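PDB 3ONK: epsin-3 from Saccharomyces cerevisiae, which takes part in recruiting clathrin to the Golgi network and endosomes, binds membranes rich in phosphatidylinositol 3,5-bisphosphate, and is represented here by its ENTH domain. Local coordinates for residues 10-15 and 46-51; 34-39 and 75-80; 54-59 and 93-98; 69-74 and 118-123. All coordinates share one frame; numbering follows the deposited sequence.

Contact 1 (10-15 and 46-51); sequences TEMEGK and EEILSM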
loop_
_atom_site.group_PDB
_atom_site.type_symbol
_atom_site.label_atom_id
_atom_site.label_comp_id
_atom_site.label_asym_id
_atom_site.label_seq_id
_atom_site.Cartn_x
_atom_site.Cartn_y
_atom_site.Cartn_z
ATOM N N THR A 10 16.705 -0.485 7.550
ATOM C CA THR A 10 16.986 -1.913 7.538
ATOM C C THR A 10 16.706 -2.436 6.122
ATOM O O THR A 10 16.120 -1.736 5.280
ATOM C CB THR A 10 16.100 -2.688 8.531
ATOM O OG1 THR A 10 14.736 -2.584 8.108
ATOM C CG2 THR A 10 16.227 -2.121 9.948
ATOM N N GLU A 11 17.130 -3.665 5.871
ATOM C CA GLU A 11 16.926 -4.309 4.582
ATOM C C GLU A 11 15.471 -4.233 4.160
ATOM O O GLU A 11 15.169 -3.888 3.019
ATOM C CB GLU A 11 17.322 -5.776 4.654
ATOM C CG GLU A 11 18.707 -6.087 4.173
ATOM C CD GLU A 11 18.853 -7.563 3.884
ATOM O OE1 GLU A 11 18.226 -8.055 2.906
ATOM O OE2 GLU A 11 19.572 -8.230 4.651
ATOM N N MET A 12 14.573 -4.562 5.084
ATOM C CA MET A 12 13.145 -4.574 4.769
ATOM C C MET A 12 12.586 -3.163 4.554
ATOM O O MET A 12 11.754 -2.946 3.680
ATOM C CB MET A 12 12.351 -5.324 5.842
ATOM C CG MET A 12 10.851 -5.449 5.556
ATOM S SD MET A 12 10.456 -6.260 3.988
ATOM C CE MET A 12 11.133 -7.900 4.202
ATOM N N GLU A 13 13.027 -2.208 5.360
ATOM C CA GLU A 13 12.605 -0.823 5.170
ATOM C C GLU A 13 13.130 -0.306 3.828
ATOM O O GLU A 13 12.490 0.523 3.177
ATOM C CB GLU A 13 13.098 0.064 6.317
ATOM C CG GLU A 13 12.449 -0.250 7.646
ATOM C CD GLU A 13 13.182 0.359 8.827
ATOM O OE1 GLU A 13 14.328 0.830 8.658
ATOM O OE2 GLU A 13 12.604 0.367 9.931
ATOM N N GLY A 14 14.284 -0.819 3.407
ATOM C CA GLY A 14 14.841 -0.477 2.111
ATOM C C GLY A 14 14.006 -1.042 0.964
ATOM O O GLY A 14 13.839 -0.406 -0.074
ATOM N N LYS A 15 13.495 -2.255 1.141
ATOM C CA LYS A 15 12.669 -2.874 0.123
ATOM C C LYS A 15 11.375 -2.075 -0.052
ATOM O O LYS A 15 10.976 -1.761 -1.180
ATOM C CB LYS A 15 12.369 -4.327 0.496
ATOM C CG LYS A 15 13.531 -5.281 0.284
ATOM C CD LYS A 15 13.083 -6.730 0.479
ATOM C CE LYS A 15 14.080 -7.713 -0.099
ATOM N NZ LYS A 15 15.442 -7.487 0.427
ATOM N N GLU A 46 6.138 -4.524 11.571
ATOM C CA GLU A 46 6.114 -3.141 12.047
ATOM C C GLU A 46 6.982 -2.216 11.191
ATOM O O GLU A 46 6.607 -1.071 10.935
ATOM C CB GLU A 46 6.531 -3.059 13.523
ATOM C CG GLU A 46 5.451 -2.473 14.440
ATOM C CD GLU A 46 5.548 -2.968 15.881
ATOM O OE1 GLU A 46 6.436 -3.805 16.166
ATOM O OE2 GLU A 46 4.736 -2.524 16.729
ATOM N N GLU A 47 8.133 -2.707 10.737
ATOM C CA GLU A 47 8.986 -1.906 9.841
ATOM C C GLU A 47 8.250 -1.511 8.580
ATOM O O GLU A 47 8.313 -0.361 8.142
ATOM C CB GLU A 47 10.253 -2.669 9.454
ATOM C CG GLU A 47 11.208 -2.863 10.596
ATOM C CD GLU A 47 12.436 -3.653 10.209
ATOM O OE1 GLU A 47 13.166 -4.052 11.131
ATOM O OE2 GLU A 47 12.676 -3.885 8.999
ATOM N N ILE A 48 7.549 -2.480 8.005
ATOM C CA ILE A 48 6.811 -2.293 6.756
ATOM C C ILE A 48 5.690 -1.294 6.964
ATOM O O ILE A 48 5.472 -0.410 6.146
ATOM C CB ILE A 48 6.190 -3.637 6.272
ATOM C CG1 ILE A 48 7.285 -4.660 5.949
ATOM C CG2 ILE A 48 5.312 -3.431 5.068
ATOM C CD1 ILE A 48 6.750 -6.067 5.800
ATOM N N LEU A 49 4.985 -1.457 8.078
ATOM C CA LEU A 49 3.881 -0.588 8.461
ATOM C C LEU A 49 4.293 0.893 8.531
ATOM O O LEU A 49 3.716 1.744 7.854
ATOM C CB LEU A 49 3.362 -1.043 9.828
ATOM C CG LEU A 49 1.887 -0.846 10.155
ATOM C CD1 LEU A 49 1.036 -1.872 9.396
ATOM C CD2 LEU A 49 1.660 -0.936 11.685
ATOM N N SER A 50 5.275 1.192 9.378
ATOM C CA SER A 50 5.823 2.535 9.484
ATOM C C SER A 50 6.079 3.126 8.110
ATOM O O SER A 50 5.557 4.188 7.765
ATOM C CB SER A 50 7.146 2.493 10.228
ATOM O OG SER A 50 7.031 1.684 11.383
ATOM N N MET A 51 6.885 2.414 7.334
ATOM C CA MET A 51 7.337 2.881 6.037
ATOM C C MET A 51 6.180 3.189 5.081
ATOM O O MET A 51 6.202 4.204 4.378
ATOM C CB MET A 51 8.274 1.843 5.416
ATOM C CG MET A 51 9.582 1.625 6.177
ATOM S SD MET A 51 10.654 3.077 6.221
ATOM C CE MET A 51 10.467 3.697 4.561
#
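Two carboxylates, those of Glu47 and Glu13, are the flat groups here, their planes turned 56° against each other. Thr10 stands over the Glu47 group: its OG1 donates to Glu47 OE2 at 2.6 Å, meeting that oxygen from well above the carboxylate plane, with the two side chains tip to tip. The Glu13 group is likewise approached from above its plane, but by backbone, as Thr10 N donates to Glu13 OE1 at 2.9 Å. The reverse bond, from Glu13 N to Thr10 OG1, is 3.3 Å long and completes a capping box at the start of helix 11-19. Thr10 OG1, set between the backbone N and the carbonyl carbon (chi1 65°), thus accepts from Glu13 N and donates to Glu47. Glu13 crosses Glu47 at about a right angle, laying its OE2 3.6 Å from Glu47 CG. Farther along, Glu13 CG packs against Met51 CG at 3.7 Å, and Met12 CG meets Ile48 CG1 at the same separation. Ile35 of helix 29-38 touches both Met12 and Ile48 and backs this apolar end. An alanine at Glu47 would probably leave the Thr10 hydroxyl without its acceptor across the contact and uncover part of Glu13, whose OE2 packs on the lost CG. Glu13 OE2 and Glu47 OE2 lie 4.4 Å apart, a like-charged pair that may raise the proton affinity of one or both; the N-terminal end of the helix and the Thr10 bonds probably offset some of that repulsion.

Contact 2 (34-39 and 75-80); sequences QISQGT and DYLIKH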
loop_
_atom_site.group_PDB
_atom_site.type_symbol
_atom_site.label_atom_id
_atom_site.label_comp_id
_atom_site.label_asym_id
_atom_site.label_seq_id
_atom_site.Cartn_x
_atom_site.Cartn_y
_atom_site.Cartn_z
ATOM N N GLN A 34 8.414 -10.348 -1.709
ATOM C CA GLN A 34 9.481 -10.322 -0.697
ATOM C C GLN A 34 9.011 -9.557 0.531
ATOM O O GLN A 34 9.230 -9.975 1.671
ATOM C CB GLN A 34 10.770 -9.705 -1.264
ATOM C CG GLN A 34 11.551 -10.648 -2.204
ATOM C CD GLN A 34 12.728 -9.963 -2.897
ATOM O OE1 GLN A 34 12.638 -8.800 -3.276
ATOM N NE2 GLN A 34 13.826 -10.693 -3.081
ATOM N N ILE A 35 8.347 -8.430 0.296
ATOM C CA ILE A 35 7.854 -7.616 1.388
ATOM C C ILE A 35 6.720 -8.334 2.131
ATOM O O ILE A 35 6.627 -8.292 3.363
ATOM C CB ILE A 35 7.418 -6.233 0.874
ATOM C CG1 ILE A 35 8.657 -5.420 0.455
ATOM C CG2 ILE A 35 6.651 -5.512 1.936
ATOM C CD1 ILE A 35 8.354 -4.302 -0.535
ATOM N N SER A 36 5.861 -8.998 1.368
ATOM C CA SER A 36 4.815 -9.815 1.941
ATOM C C SER A 36 5.401 -10.836 2.916
ATOM O O SER A 36 4.861 -11.040 3.999
ATOM C CB SER A 36 4.008 -10.504 0.829
ATOM O OG SER A 36 2.970 -11.278 1.377
ATOM N N GLN A 37 6.508 -11.469 2.535
ATOM C CA GLN A 37 7.178 -12.420 3.424
ATOM C C GLN A 37 7.538 -11.775 4.763
ATOM O O GLN A 37 7.460 -12.424 5.806
ATOM C CB GLN A 37 8.446 -13.011 2.786
ATOM C CG GLN A 37 8.266 -13.589 1.394
ATOM C CD GLN A 37 7.243 -14.695 1.340
ATOM O OE1 GLN A 37 6.233 -14.586 0.644
ATOM N NE2 GLN A 37 7.498 -15.775 2.069
ATOM N N GLY A 38 7.932 -10.504 4.730
ATOM C CA GLY A 38 8.317 -9.793 5.928
ATOM C C GLY A 38 7.164 -9.524 6.890
ATOM O O GLY A 38 7.405 -9.264 8.066
ATOM N N THR A 39 5.923 -9.588 6.394
ATOM C CA THR A 39 4.732 -9.447 7.238
ATOM C C THR A 39 4.494 -10.647 8.135
ATOM O O THR A 39 3.627 -10.607 9.000
ATOM C CB THR A 39 3.425 -9.223 6.418
ATOM O OG1 THR A 39 3.081 -10.421 5.710
ATOM C CG2 THR A 39 3.562 -8.055 5.442
ATOM N N ASP A 75 -2.375 -2.973 -1.189
ATOM C CA ASP A 75 -3.363 -3.870 -1.764
ATOM C C ASP A 75 -2.793 -5.285 -1.864
ATOM O O ASP A 75 -3.417 -6.269 -1.464
ATOM C CB ASP A 75 -3.782 -3.389 -3.155
ATOM C CG ASP A 75 -4.908 -4.222 -3.736
ATOM O OD1 ASP A 75 -6.031 -4.141 -3.207
ATOM O OD2 ASP A 75 -4.661 -4.985 -4.697
ATOM N N TYR A 76 -1.596 -5.381 -2.413
ATOM C CA TYR A 76 -0.958 -6.675 -2.590
ATOM C C TYR A 76 -0.796 -7.370 -1.237
ATOM O O TYR A 76 -1.015 -8.570 -1.126
ATOM C CB TYR A 76 0.400 -6.497 -3.281
ATOM C CG TYR A 76 1.067 -7.795 -3.679
ATOM C CD1 TYR A 76 0.859 -8.352 -4.942
ATOM C CD2 TYR A 76 1.898 -8.471 -2.788
ATOM C CE1 TYR A 76 1.479 -9.541 -5.304
ATOM C CE2 TYR A 76 2.511 -9.661 -3.138
ATOM C CZ TYR A 76 2.298 -10.193 -4.391
ATOM O OH TYR A 76 2.911 -11.380 -4.729
ATOM N N LEU A 77 -0.437 -6.605 -0.208
ATOM C CA LEU A 77 -0.121 -7.181 1.097
ATOM C C LEU A 77 -1.365 -7.693 1.790
ATOM O O LEU A 77 -1.334 -8.697 2.496
ATOM C CB LEU A 77 0.592 -6.172 1.990
ATOM C CG LEU A 77 2.004 -5.758 1.565
ATOM C CD1 LEU A 77 2.565 -4.735 2.546
ATOM C CD2 LEU A 77 2.937 -6.966 1.453
ATOM N N ILE A 78 -2.473 -6.998 1.577
ATOM C CA ILE A 78 -3.731 -7.459 2.107
ATOM C C ILE A 78 -4.148 -8.778 1.457
ATOM O O ILE A 78 -4.748 -9.633 2.105
ATOM C CB ILE A 78 -4.783 -6.346 2.026
ATOM C CG1 ILE A 78 -4.367 -5.225 2.997
ATOM C CG2 ILE A 78 -6.164 -6.881 2.364
ATOM C CD1 ILE A 78 -4.961 -3.899 2.703
ATOM N N LYS A 79 -3.754 -8.978 0.205
ATOM C CA LYS A 79 -4.069 -10.219 -0.510
ATOM C C LYS A 79 -3.050 -11.336 -0.284
ATOM O O LYS A 79 -3.381 -12.516 -0.393
ATOM C CB LYS A 79 -4.208 -9.950 -2.013
ATOM C CG LYS A 79 -5.430 -9.117 -2.374
ATOM C CD LYS A 79 -5.325 -8.547 -3.784
ATOM C CE LYS A 79 -6.421 -7.518 -4.036
ATOM N NZ LYS A 79 -6.293 -6.889 -5.388
ATOM N N HIS A 80 -1.814 -10.971 0.039
ATOM C CA HIS A 80 -0.750 -11.974 0.117
ATOM C C HIS A 80 -0.107 -12.098 1.502
ATOM O O HIS A 80 0.474 -13.139 1.831
ATOM C CB HIS A 80 0.336 -11.713 -0.943
ATOM C CG HIS A 80 -0.184 -11.667 -2.350
ATOM N ND1 HIS A 80 -0.185 -12.764 -3.185
ATOM C CD2 HIS A 80 -0.725 -10.650 -3.064
ATOM C CE1 HIS A 80 -0.713 -12.427 -4.349
ATOM N NE2 HIS A 80 -1.047 -11.150 -4.303
#
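Apolar packing carries most of this contact, and a single methyl, Leu77 CD2, does much of it. That carbon lies 3.4 Å from Ser36 CA, pressed against the backbone of helix 29-38. Ile35 CG2 comes to within 4.0 Å of the same methyl, Thr39 CG2 to 4.2 Å of it, and Ser36 CB also touches it, so CD2 meets Ile35, Ser36 and Thr39 together. Leu77 CG is anti to its carbonyl carbon (chi1 -68°), and from there CD2 reaches Ser36; the side chain sets off past the other helix and only its end closes in. The aromatic part is slighter: Ser36 CB sits at the edge of the Tyr76 ring, near the ring plane, 4.3 Å from CE2.

Polar groups meet across the contact without a hydrogen bond. Ser36 OG approaches His80 O at 3.1 Å, but the angle is poor, and that carbonyl is bonded instead to Tyr40 OH. Within the first segment, Thr39 OG1 donates to Ser36 O at 2.5 Å, in the plane of the carbonyl, and Thr39 N reaches the same oxygen, so two donors from one residue grip it. Thr39 OG1 is also hydrogen-bonded to Ser82 N, which ties Thr39 to the chain just after helix 64-80.

Ile48 of helix 42-57 touches Ile35, Thr39 and Leu77 alike, closing the apolar side. The axes of segments 34-38 and 75-80 approach to 9.6 Å with 59° between their directions, an oblique packing of two helices not adjacent in the chain, within the all-helical superhelical fold of ENTH domains.

Contact 3 (54-59 and 93-98); sequences RRFTEK and INLIRI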
loop_
_atom_site.group_PDB
_atom_site.type_symbol
_atom_site.label_atom_id
_atom_site.label_comp_id
_atom_site.label_asym_id
_atom_site.label_seq_id
_atom_site.Cartn_x
_atom_site.Cartn_y
_atom_site.Cartn_z
ATOM N N ARG A 54 4.106 6.369 6.310
ATOM C CA ARG A 54 4.912 7.584 6.235
ATOM C C ARG A 54 4.549 8.326 4.972
ATOM O O ARG A 54 4.490 9.548 4.947
ATOM C CB ARG A 54 6.407 7.266 6.233
ATOM C CG ARG A 54 6.899 6.752 7.573
ATOM C CD ARG A 54 8.409 6.635 7.648
ATOM N NE ARG A 54 8.804 6.123 8.956
ATOM C CZ ARG A 54 8.941 6.877 10.041
ATOM N NH1 ARG A 54 8.727 8.188 9.974
ATOM N NH2 ARG A 54 9.298 6.322 11.193
ATOM N N ARG A 55 4.292 7.564 3.919
ATOM C CA ARG A 55 3.966 8.136 2.623
ATOM C C ARG A 55 2.653 8.935 2.647
ATOM O O ARG A 55 2.595 10.055 2.130
ATOM C CB ARG A 55 3.935 7.030 1.562
ATOM C CG ARG A 55 5.175 7.002 0.667
ATOM C CD ARG A 55 6.473 6.906 1.479
ATOM N NE ARG A 55 7.032 5.552 1.479
ATOM C CZ ARG A 55 7.964 5.116 2.327
ATOM N NH1 ARG A 55 8.455 5.927 3.268
ATOM N NH2 ARG A 55 8.396 3.859 2.239
ATOM N N PHE A 56 1.619 8.368 3.270
ATOM C CA PHE A 56 0.294 8.984 3.309
ATOM C C PHE A 56 0.284 10.313 4.026
ATOM O O PHE A 56 -0.573 11.165 3.771
ATOM C CB PHE A 56 -0.718 8.059 3.990
ATOM C CG PHE A 56 -0.846 6.728 3.333
ATOM C CD1 PHE A 56 -0.196 6.471 2.136
ATOM C CD2 PHE A 56 -1.613 5.730 3.898
ATOM C CE1 PHE A 56 -0.309 5.242 1.520
ATOM C CE2 PHE A 56 -1.724 4.500 3.289
ATOM C CZ PHE A 56 -1.077 4.256 2.098
ATOM N N THR A 57 1.232 10.490 4.931
ATOM C CA THR A 57 1.169 11.621 5.848
ATOM C C THR A 57 1.831 12.890 5.292
ATOM O O THR A 57 1.628 13.985 5.812
ATOM C CB THR A 57 1.719 11.233 7.233
ATOM O OG1 THR A 57 3.129 11.010 7.142
ATOM C CG2 THR A 57 1.044 9.949 7.716
ATOM N N GLU A 58 2.601 12.742 4.219
ATOM C CA GLU A 58 3.128 13.898 3.503
ATOM C C GLU A 58 2.139 14.340 2.423
ATOM O O GLU A 58 2.208 13.870 1.286
ATOM C CB GLU A 58 4.491 13.578 2.874
ATOM N N LYS A 59 1.214 15.227 2.797
ATOM C CA LYS A 59 0.264 15.828 1.859
ATOM C C LYS A 59 1.058 16.459 0.731
ATOM O O LYS A 59 1.929 17.289 0.975
ATOM C CB LYS A 59 -0.594 16.887 2.558
ATOM N N ILE A 93 -7.137 2.708 9.603
ATOM C CA ILE A 93 -8.136 3.051 8.582
ATOM C C ILE A 93 -8.339 4.562 8.531
ATOM O O ILE A 93 -8.477 5.155 7.462
ATOM C CB ILE A 93 -9.515 2.400 8.864
ATOM C CG1 ILE A 93 -9.450 0.881 8.734
ATOM C CG2 ILE A 93 -10.543 2.888 7.858
ATOM C CD1 ILE A 93 -9.380 0.406 7.276
ATOM N N ASN A 94 -8.360 5.168 9.712
ATOM C CA ASN A 94 -8.477 6.616 9.883
ATOM C C ASN A 94 -7.518 7.404 8.991
ATOM O O ASN A 94 -7.919 8.295 8.247
ATOM C CB ASN A 94 -8.217 6.958 11.365
ATOM C CG ASN A 94 -7.350 5.890 12.081
ATOM O OD1 ASN A 94 -7.869 4.878 12.591
ATOM N ND2 ASN A 94 -6.029 6.110 12.104
ATOM N N LEU A 95 -6.243 7.056 9.093
ATOM C CA LEU A 95 -5.170 7.697 8.352
ATOM C C LEU A 95 -5.321 7.438 6.849
ATOM O O LEU A 95 -5.047 8.310 6.030
ATOM C CB LEU A 95 -3.825 7.161 8.858
ATOM C CG LEU A 95 -2.484 7.881 8.644
ATOM C CD1 LEU A 95 -1.437 6.879 8.185
ATOM C CD2 LEU A 95 -2.567 9.052 7.667
ATOM N N ILE A 96 -5.753 6.235 6.493
ATOM C CA ILE A 96 -5.907 5.868 5.094
ATOM C C ILE A 96 -7.020 6.698 4.463
ATOM O O ILE A 96 -6.893 7.166 3.316
ATOM C CB ILE A 96 -6.205 4.363 4.958
ATOM C CG1 ILE A 96 -5.078 3.541 5.596
ATOM C CG2 ILE A 96 -6.430 3.969 3.506
ATOM C CD1 ILE A 96 -5.328 2.051 5.586
ATOM N N ARG A 97 -8.093 6.886 5.239
ATOM C CA ARG A 97 -9.266 7.660 4.833
ATOM C C ARG A 97 -8.908 9.064 4.369
ATOM O O ARG A 97 -9.587 9.639 3.521
ATOM C CB ARG A 97 -10.284 7.754 5.984
ATOM C CG ARG A 97 -10.982 6.441 6.319
ATOM C CD ARG A 97 -12.403 6.654 6.891
ATOM N NE ARG A 97 -13.015 5.385 7.287
ATOM C CZ ARG A 97 -13.814 4.660 6.510
ATOM N NH1 ARG A 97 -14.305 3.516 6.962
ATOM N NH2 ARG A 97 -14.130 5.077 5.288
ATOM N N ILE A 98 -7.849 9.623 4.938
ATOM C CA ILE A 98 -7.421 10.963 4.559
ATOM C C ILE A 98 -7.263 11.063 3.044
ATOM O O ILE A 98 -7.551 12.103 2.459
ATOM C CB ILE A 98 -6.085 11.360 5.254
ATOM C CG1 ILE A 98 -5.816 12.855 5.101
ATOM C CG2 ILE A 98 -4.908 10.590 4.678
ATOM C CD1 ILE A 98 -4.405 13.257 5.521
#
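Phe56 and Ile96 lie side by side and point the same way, where the end of helix 42-57 packs on the short helix 93-97 of the ENTH fold, an all-helical superhelix. Ile96 CG1 approaches the edge of the Phe56 ring, close to its plane, 4.2 Å from CE2. The ring reaches on into the core, where Ala70, Leu71 and Leu74 of helix 64-80 touch it and the Phe53 ring meets it at about 65°. Ile96 is braced from behind by Val120 and Leu127 of helix 113-127.

Leu95 packs next to this pair. Its CG is anti to the backbone N, and the methyls beyond it reach the other segment, although chi2 of -134° is away from the usual staggered values. Leu95 CD2 stands 4.2 Å from Phe56 CB, while CD1 comes at the ring obliquely.

On the outer side, Thr57 crosses Leu95 at about a right angle. Its conformation divides the work: OG1 lies between the backbone N and the carbonyl carbon, turned back to donate to Arg54 O at 3.0 Å from above the carbonyl plane, while the methyl is left to face Leu95. Thr57 CG2 touches both ends of the leucine fork, at 3.7 Å from Leu95 CD2 and 4.0 Å from Leu95 CD1.

Contact 4 (69-74 and 118-123); sequences KALQLL and TRVKAL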
loop_
_atom_site.group_PDB
_atom_site.type_symbol
_atom_site.label_atom_id
_atom_site.label_comp_id
_atom_site.label_asym_id
_atom_site.label_seq_id
_atom_site.Cartn_x
_atom_site.Cartn_y
_atom_site.Cartn_z
ATOM N N LYS A 69 1.970 4.264 -5.341
ATOM C CA LYS A 69 2.750 3.028 -5.213
ATOM C C LYS A 69 2.620 2.371 -3.823
ATOM O O LYS A 69 2.640 1.145 -3.698
ATOM C CB LYS A 69 4.209 3.299 -5.580
ATOM C CG LYS A 69 4.370 3.707 -7.055
ATOM C CD LYS A 69 5.744 4.311 -7.362
ATOM C CE LYS A 69 6.725 3.276 -7.836
ATOM N NZ LYS A 69 8.027 3.865 -8.191
ATOM N N ALA A 70 2.474 3.193 -2.785
ATOM C CA ALA A 70 2.180 2.692 -1.440
ATOM C C ALA A 70 0.807 2.016 -1.360
ATOM O O ALA A 70 0.620 1.031 -0.623
ATOM C CB ALA A 70 2.268 3.816 -0.432
ATOM N N LEU A 71 -0.158 2.543 -2.112
ATOM C CA LEU A 71 -1.489 1.929 -2.177
ATOM C C LEU A 71 -1.445 0.573 -2.864
ATOM O O LEU A 71 -1.985 -0.406 -2.344
ATOM C CB LEU A 71 -2.501 2.839 -2.892
ATOM C CG LEU A 71 -2.893 4.156 -2.193
ATOM C CD1 LEU A 71 -3.850 4.942 -3.093
ATOM C CD2 LEU A 71 -3.520 3.904 -0.823
ATOM N N GLN A 72 -0.816 0.532 -4.039
ATOM C CA GLN A 72 -0.604 -0.713 -4.763
ATOM C C GLN A 72 0.041 -1.770 -3.883
ATOM O O GLN A 72 -0.383 -2.913 -3.885
ATOM C CB GLN A 72 0.290 -0.493 -5.987
ATOM C CG GLN A 72 -0.358 0.231 -7.139
ATOM C CD GLN A 72 0.604 0.437 -8.290
ATOM O OE1 GLN A 72 1.602 1.155 -8.159
ATOM N NE2 GLN A 72 0.310 -0.193 -9.433
ATOM N N LEU A 73 1.095 -1.396 -3.158
ATOM C CA LEU A 73 1.773 -2.336 -2.260
ATOM C C LEU A 73 0.836 -2.859 -1.174
ATOM O O LEU A 73 0.817 -4.050 -0.865
ATOM C CB LEU A 73 2.979 -1.669 -1.592
ATOM C CG LEU A 73 3.791 -2.517 -0.610
ATOM C CD1 LEU A 73 4.230 -3.859 -1.211
ATOM C CD2 LEU A 73 5.014 -1.731 -0.120
ATOM N N LEU A 74 0.065 -1.949 -0.594
ATOM C CA LEU A 74 -0.800 -2.272 0.524
ATOM C C LEU A 74 -1.935 -3.175 0.047
ATOM O O LEU A 74 -2.388 -4.064 0.770
ATOM C CB LEU A 74 -1.324 -0.970 1.140
ATOM C CG LEU A 74 -1.818 -0.847 2.583
ATOM C CD1 LEU A 74 -0.868 -1.431 3.629
ATOM C CD2 LEU A 74 -2.093 0.633 2.877
ATOM N N THR A 118 -9.693 6.537 -6.174
ATOM C CA THR A 118 -10.309 5.277 -6.586
ATOM C C THR A 118 -9.582 4.050 -6.019
ATOM O O THR A 118 -10.228 3.063 -5.655
ATOM C CB THR A 118 -10.430 5.164 -8.128
ATOM O OG1 THR A 118 -9.132 5.025 -8.713
ATOM C CG2 THR A 118 -11.099 6.406 -8.704
ATOM N N ARG A 119 -8.252 4.102 -5.926
ATOM C CA ARG A 119 -7.515 3.011 -5.280
ATOM C C ARG A 119 -7.825 2.973 -3.793
ATOM O O ARG A 119 -7.989 1.909 -3.205
ATOM C CB ARG A 119 -5.999 3.172 -5.438
ATOM C CG ARG A 119 -5.474 3.027 -6.845
ATOM C CD ARG A 119 -5.951 1.748 -7.483
ATOM N NE ARG A 119 -5.273 0.557 -6.972
ATOM C CZ ARG A 119 -4.233 -0.040 -7.556
ATOM N NH1 ARG A 119 -3.702 -1.128 -7.013
ATOM N NH2 ARG A 119 -3.726 0.443 -8.680
ATOM N N VAL A 120 -7.865 4.142 -3.167
ATOM C CA VAL A 120 -8.055 4.183 -1.724
ATOM C C VAL A 120 -9.462 3.742 -1.339
ATOM O O VAL A 120 -9.643 3.011 -0.372
ATOM C CB VAL A 120 -7.733 5.555 -1.124
ATOM C CG1 VAL A 120 -8.970 6.417 -1.098
ATOM C CG2 VAL A 120 -7.212 5.377 0.283
ATOM N N LYS A 121 -10.455 4.171 -2.105
ATOM C CA LYS A 121 -11.819 3.688 -1.900
ATOM C C LYS A 121 -11.923 2.161 -2.026
ATOM O O LYS A 121 -12.617 1.512 -1.240
ATOM C CB LYS A 121 -12.794 4.383 -2.855
ATOM C CG LYS A 121 -12.999 5.872 -2.550
ATOM C CD LYS A 121 -14.066 6.471 -3.455
ATOM C CE LYS A 121 -13.838 7.965 -3.695
ATOM N NZ LYS A 121 -13.404 8.238 -5.109
ATOM N N ALA A 122 -11.227 1.588 -3.003
ATOM C CA ALA A 122 -11.255 0.134 -3.186
ATOM C C ALA A 122 -10.578 -0.589 -2.015
ATOM O O ALA A 122 -11.102 -1.567 -1.482
ATOM C CB ALA A 122 -10.605 -0.257 -4.510
ATOM N N LEU A 123 -9.415 -0.091 -1.609
ATOM C CA LEU A 123 -8.693 -0.680 -0.496
ATOM C C LEU A 123 -9.516 -0.633 0.792
ATOM O O LEU A 123 -9.491 -1.573 1.577
ATOM C CB LEU A 123 -7.371 0.045 -0.273
ATOM C CG LEU A 123 -6.364 -0.714 0.581
ATOM C CD1 LEU A 123 -5.617 -1.700 -0.301
ATOM C CD2 LEU A 123 -5.392 0.231 1.234
#
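Leu71 and Arg119 pass alongside each other in opposite directions, with Leu71 CD1 3.6 Å from Arg119 CB. The other methyl of the leucine, CD2, meets Val120 CG2 at 4.1 Å. One turn on, Leu74 and Leu123 cross at about a right angle, their CD2 atoms 3.7 Å apart. CG of Leu123 is anti to the backbone N (chi1 -163°), and from it CD2 meets Leu74, while the other methyl, CD1, lies against the Leu74 carbonyl.

At the outer side, the guanidinium of Arg119, on a chain bent at chi2 and chi3, lies beside the CG methylene of Gln72. NH1 stands 3.6 Å from Gln72 CG, and the amide plane is turned 88° from the guanidinium plane, with no hydrogen bond between the two residues. Tyr68, the residue just before 69-74 on the facing helix, steadies the charged group: its OH is hydrogen-bonded to Arg119 NH2. Behind Leu71 stand Phe56 and Leu99, and Ile78 touches Leu123.

Segments 69-74 and 118-123 run 25° apart in direction. An alanine at Arg119 would keep the touch on Leu71 but would probably leave Tyr68 OH without this mate and Gln72 CG without its cover. The chemistry is therefore split: buried leucine and valine branches hold the inside, and a cation that packs on methylene while bonding elsewhere closes the outer side.

How the contacts relate
All four contacts belong to one ENTH domain and share its helices pairwise: contacts 1 and 3 both use helix 42-57, with centres about 17 Å apart, and contacts 2 and 4 both use helix 64-80, about 13 Å apart. Contact 1 closes before contacts 3 and 4 open, while contact 2 interleaves with each of the others along the chain. Contacts 2 and 3 lie on opposite sides of the chain's centre, about 19 Å apart. Contacts 3 and 4, about 11 Å apart, merge in the core through Phe56 on Ala70 and Leu71; Ile48 joins contacts 1 and 2. Helices not adjacent in the chain are thus knitted into one compact body, with contact 4 nearest its centre.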